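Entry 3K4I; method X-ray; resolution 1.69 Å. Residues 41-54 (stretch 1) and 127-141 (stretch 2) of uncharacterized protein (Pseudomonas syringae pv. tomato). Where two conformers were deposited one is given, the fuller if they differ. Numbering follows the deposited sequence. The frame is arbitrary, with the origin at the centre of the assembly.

Stretch 1 (41-54) LPGIASQVPGTRCV
Stretch 2 (127-141) TVINCNYPLFSRGRF

Stretch 1 lies along stretch 2 as a short antiparallel strand pair. Ala45 and Ser137 form the hydrogen-bonded pair (CA–CA 5.3 Å): Ala45 N donates to Ser137 O and Ser137 N to Ala45 O, both at 2.9 Å. Ser46 and Phe136 form the neighbouring non-hydrogen-bonded pair (CA–CA 4.5 Å), their side chains on one face, those of Ala45 and Ser137 on the other. Gln47 N to Leu135 O (2.9 Å) extends the ladder, and Phe136 CA approaches Ala45 O at 3.2 Å in a CA-H...O contact.

Type II turns, Leu41–Ile44 and Val48–Thr51, flank this pairing. Gly43 (phi 86°) and Gly50 (phi 80°) suit their positive-phi positions; at Gly43 a CB would also clash with Arg138 NH1. Stretch 2 leaves its helix through a Schellman motif, Asn132 having phi/psi 54/42°.

Long polar side chains reach backbone carbonyls and, between Gln47 and Arg140, each other. Gln47 (chi1 m, chi2 m) uses both ends of its amide: NE2 donates to Ser137 O (3.1 Å), while OE1 accepts from Arg140 NE (2.9 Å). The extended chain of Arg140 (m, t, t) also brings NH2 to Gln47 O (2.9 Å). Arg138 (m, t, t) sends NH1 to Pro42 O (3.0 Å), which lies at the guanidinium edge, near its plane, while Ile44 CG1 packs over one guanidinium face, 3.8 Å from Arg138 CZ.

Val48 (t), directed toward stretch 2, places CG2 3.5 Å from Val128 CG1 and 4.1 Å from Ile129 CG1. Ile44 CG2 lies 3.9 Å from Phe136 CB; Cys53 (p) sets SG 3.8 Å from Phe136 CE2, obliquely to the ring, and CB 4.0 Å from Pro134 CB.

Water 1 joins the stretches, donating to Leu135 O (2.8 Å) and Thr51 OG1 (2.6 Å) and accepting from Val48 N (3.0 Å). Thr51 (p) can therefore give its OG1 proton to Val48 O (2.7 Å), bracing the turn. Water 2 links Pro49 O (2.8 Å) to Asn132 ND2 (2.7 Å).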

# COMPACT_ATOMS: atom_id res chain seq x y z
N LEU C 41 -15.05 0.34 6.81
CA LEU C 41 -15.10 0.73 5.40
C LEU C 41 -14.01 -0.04 4.64
O LEU C 41 -12.85 0.40 4.55
CB LEU C 41 -14.93 2.25 5.26
CG LEU C 41 -16.01 3.13 5.93
CD1 LEU C 41 -15.73 4.59 5.68
CD2 LEU C 41 -17.38 2.81 5.36
N PRO C 42 -14.35 -1.21 4.05
CA PRO C 42 -13.23 -2.02 3.53
C PRO C 42 -12.61 -1.34 2.30
O PRO C 42 -13.31 -0.71 1.55
CB PRO C 42 -13.88 -3.35 3.16
CG PRO C 42 -15.33 -3.02 2.94
CD PRO C 42 -15.67 -1.82 3.79
N GLY C 43 -11.29 -1.45 2.17
CA GLY C 43 -10.62 -0.84 1.04
C GLY C 43 -10.23 0.61 1.20
O GLY C 43 -9.49 1.11 0.38
N ILE C 44 -10.70 1.27 2.27
CA ILE C 44 -10.31 2.67 2.50
C ILE C 44 -9.09 2.69 3.46
O ILE C 44 -9.24 2.60 4.68
CB ILE C 44 -11.49 3.58 2.96
CG1 ILE C 44 -12.62 3.57 1.93
CG2 ILE C 44 -10.99 5.05 3.16
CD1 ILE C 44 -13.75 4.55 2.15
N ALA C 45 -7.91 2.78 2.87
CA ALA C 45 -6.67 2.50 3.56
C ALA C 45 -6.00 3.77 4.09
O ALA C 45 -6.04 4.82 3.46
CB ALA C 45 -5.71 1.74 2.63
N SER C 46 -5.35 3.65 5.23
CA SER C 46 -4.44 4.69 5.66
C SER C 46 -3.34 4.94 4.60
O SER C 46 -2.64 4.00 4.18
CB SER C 46 -3.82 4.32 7.00
OG SER C 46 -2.85 5.30 7.32
N GLN C 47 -3.21 6.21 4.18
CA GLN C 47 -2.19 6.61 3.21
C GLN C 47 -0.97 7.27 3.83
O GLN C 47 0.02 7.53 3.15
CB GLN C 47 -2.79 7.53 2.14
CG GLN C 47 -3.92 6.89 1.31
CD GLN C 47 -3.49 5.65 0.54
OE1 GLN C 47 -2.32 5.51 0.14
NE2 GLN C 47 -4.42 4.74 0.34
N VAL C 48 -1.04 7.61 5.12
CA VAL C 48 0.09 8.26 5.76
C VAL C 48 0.47 7.43 6.97
O VAL C 48 -0.27 7.40 7.94
CB VAL C 48 -0.22 9.73 6.17
CG1 VAL C 48 1.00 10.36 6.88
CG2 VAL C 48 -0.58 10.57 4.94
N PRO C 49 1.63 6.77 6.92
CA PRO C 49 2.01 5.92 8.05
C PRO C 49 2.05 6.65 9.42
O PRO C 49 2.48 7.81 9.50
CB PRO C 49 3.40 5.40 7.64
CG PRO C 49 3.30 5.32 6.10
CD PRO C 49 2.49 6.54 5.73
N GLY C 50 1.54 5.99 10.44
CA GLY C 50 1.56 6.53 11.81
C GLY C 50 0.51 7.56 12.17
O GLY C 50 0.58 8.18 13.25
N THR C 51 -0.45 7.77 11.28
CA THR C 51 -1.51 8.74 11.55
C THR C 51 -2.81 8.08 12.03
O THR C 51 -3.03 6.87 11.84
CB THR C 51 -1.82 9.64 10.34
OG1 THR C 51 -2.16 8.81 9.19
CG2 THR C 51 -0.61 10.55 10.04
N ARG C 52 -3.66 8.89 12.65
CA ARG C 52 -4.99 8.47 13.07
C ARG C 52 -5.84 9.71 13.24
O ARG C 52 -5.32 10.82 13.32
CB ARG C 52 -4.92 7.64 14.38
CG ARG C 52 -4.38 8.42 15.59
CD ARG C 52 -4.22 7.49 16.80
NE ARG C 52 -5.45 6.82 17.22
CZ ARG C 52 -6.46 7.41 17.86
NH1 ARG C 52 -6.40 8.69 18.17
NH2 ARG C 52 -7.54 6.71 18.19
N CYS C 53 -7.15 9.55 13.24
CA CYS C 53 -8.03 10.67 13.55
C CYS C 53 -9.31 10.21 14.18
O CYS C 53 -9.80 9.09 13.91
CB CYS C 53 -8.35 11.56 12.32
SG CYS C 53 -9.09 10.64 10.94
N VAL C 54 -9.85 11.13 14.97
CA VAL C 54 -11.17 11.01 15.57
C VAL C 54 -11.91 12.31 15.32
O VAL C 54 -11.39 13.40 15.57
CB VAL C 54 -11.05 10.80 17.11
CG1 VAL C 54 -12.42 10.62 17.70
CG2 VAL C 54 -10.17 9.59 17.39
N THR C 127 2.71 15.97 -0.13
CA THR C 127 2.32 17.09 0.74
C THR C 127 1.57 16.57 1.97
O THR C 127 1.82 16.98 3.11
CB THR C 127 1.45 18.11 -0.03
OG1 THR C 127 2.26 18.73 -1.03
CG2 THR C 127 0.89 19.18 0.90
N VAL C 128 0.66 15.64 1.71
CA VAL C 128 -0.14 15.04 2.77
C VAL C 128 0.77 14.34 3.79
O VAL C 128 0.61 14.51 5.02
CB VAL C 128 -1.16 14.05 2.19
CG1 VAL C 128 -1.91 13.38 3.28
CG2 VAL C 128 -2.15 14.79 1.27
N ILE C 129 1.74 13.57 3.28
CA ILE C 129 2.74 12.93 4.13
C ILE C 129 3.59 13.97 4.87
O ILE C 129 3.80 13.84 6.09
CB ILE C 129 3.67 11.95 3.35
CG1 ILE C 129 2.85 10.79 2.76
CG2 ILE C 129 4.77 11.38 4.26
CD1 ILE C 129 3.65 9.92 1.78
N ASN C 130 4.06 14.98 4.15
CA ASN C 130 4.92 16.01 4.74
C ASN C 130 4.21 16.76 5.86
O ASN C 130 4.84 17.13 6.86
CB ASN C 130 5.41 17.00 3.68
CG ASN C 130 6.44 17.95 4.23
OD1 ASN C 130 7.47 17.52 4.77
ND2 ASN C 130 6.18 19.25 4.12
N CYS C 131 2.91 16.95 5.68
CA CYS C 131 2.03 17.62 6.65
C CYS C 131 1.55 16.70 7.76
O CYS C 131 0.88 17.16 8.69
CB CYS C 131 0.81 18.21 5.95
SG CYS C 131 1.21 19.66 4.96
N ASN C 132 1.84 15.41 7.62
CA ASN C 132 1.38 14.37 8.57
C ASN C 132 -0.14 14.41 8.76
O ASN C 132 -0.64 14.29 9.89
CB ASN C 132 2.08 14.50 9.93
CG ASN C 132 2.03 13.19 10.76
OD1 ASN C 132 1.73 13.21 11.97
ND2 ASN C 132 2.30 12.08 10.12
N TYR C 133 -0.87 14.60 7.67
CA TYR C 133 -2.32 14.76 7.70
C TYR C 133 -2.99 13.38 7.58
O TYR C 133 -2.64 12.59 6.71
CB TYR C 133 -2.79 15.65 6.56
CG TYR C 133 -4.30 15.84 6.57
CD1 TYR C 133 -4.90 16.61 7.57
CD2 TYR C 133 -5.12 15.28 5.57
CE1 TYR C 133 -6.26 16.81 7.62
CE2 TYR C 133 -6.51 15.48 5.61
CZ TYR C 133 -7.07 16.26 6.65
OH TYR C 133 -8.43 16.47 6.71
N PRO C 134 -3.97 13.09 8.46
CA PRO C 134 -4.58 11.78 8.42
C PRO C 134 -5.53 11.57 7.23
O PRO C 134 -6.70 11.96 7.26
CB PRO C 134 -5.31 11.70 9.77
CG PRO C 134 -4.58 12.74 10.66
CD PRO C 134 -4.38 13.85 9.66
N LEU C 135 -4.98 10.99 6.17
CA LEU C 135 -5.71 10.72 4.93
C LEU C 135 -5.93 9.25 4.73
O LEU C 135 -4.97 8.45 4.79
CB LEU C 135 -4.90 11.24 3.72
CG LEU C 135 -5.46 10.90 2.33
CD1 LEU C 135 -6.72 11.69 2.22
CD2 LEU C 135 -4.50 11.33 1.24
N PHE C 136 -7.17 8.90 4.43
CA PHE C 136 -7.54 7.53 4.18
C PHE C 136 -8.27 7.48 2.85
O PHE C 136 -9.17 8.29 2.62
CB PHE C 136 -8.42 7.07 5.33
CG PHE C 136 -7.75 7.22 6.65
CD1 PHE C 136 -7.06 6.15 7.22
CD2 PHE C 136 -7.73 8.45 7.30
CE1 PHE C 136 -6.41 6.29 8.44
CE2 PHE C 136 -7.03 8.62 8.52
CZ PHE C 136 -6.37 7.53 9.08
N SER C 137 -7.88 6.57 1.97
CA SER C 137 -8.48 6.53 0.65
C SER C 137 -8.25 5.18 0.00
O SER C 137 -7.50 4.36 0.52
CB SER C 137 -7.83 7.60 -0.25
OG SER C 137 -6.48 7.25 -0.52
N ARG C 138 -8.88 4.98 -1.15
CA ARG C 138 -8.66 3.76 -1.93
C ARG C 138 -7.37 3.80 -2.74
O ARG C 138 -7.08 2.88 -3.53
CB ARG C 138 -9.84 3.52 -2.87
CG ARG C 138 -11.15 3.28 -2.11
CD ARG C 138 -12.26 2.74 -3.03
NE ARG C 138 -13.52 2.79 -2.28
CZ ARG C 138 -13.85 1.99 -1.26
NH1 ARG C 138 -13.04 1.03 -0.87
NH2 ARG C 138 -15.02 2.17 -0.63
N GLY C 139 -6.61 4.86 -2.60
CA GLY C 139 -5.37 4.94 -3.38
C GLY C 139 -4.94 6.34 -3.71
O GLY C 139 -5.50 7.33 -3.18
N ARG C 140 -3.97 6.40 -4.60
CA ARG C 140 -3.24 7.61 -4.95
C ARG C 140 -3.24 7.81 -6.45
O ARG C 140 -2.98 6.86 -7.19
CB ARG C 140 -1.80 7.52 -4.46
CG ARG C 140 -1.65 7.21 -2.95
CD ARG C 140 -0.28 6.68 -2.62
NE ARG C 140 -0.04 6.67 -1.16
CZ ARG C 140 1.17 6.62 -0.62
NH1 ARG C 140 2.26 6.53 -1.39
NH2 ARG C 140 1.31 6.63 0.70
N PHE C 141 -3.55 9.04 -6.87
CA PHE C 141 -3.50 9.42 -8.29
C PHE C 141 -3.21 10.92 -8.39
O PHE C 141 -3.02 11.56 -7.37
CB PHE C 141 -4.79 9.03 -9.00
CG PHE C 141 -4.66 8.87 -10.50
CD1 PHE C 141 -5.67 9.33 -11.34
CD2 PHE C 141 -3.52 8.28 -11.06
CE1 PHE C 141 -5.57 9.18 -12.74
CE2 PHE C 141 -3.41 8.13 -12.47
CZ PHE C 141 -4.44 8.59 -13.30
O HOH W 1 -3.36 7.95 7.05
O HOH W 2 2.92 9.78 11.37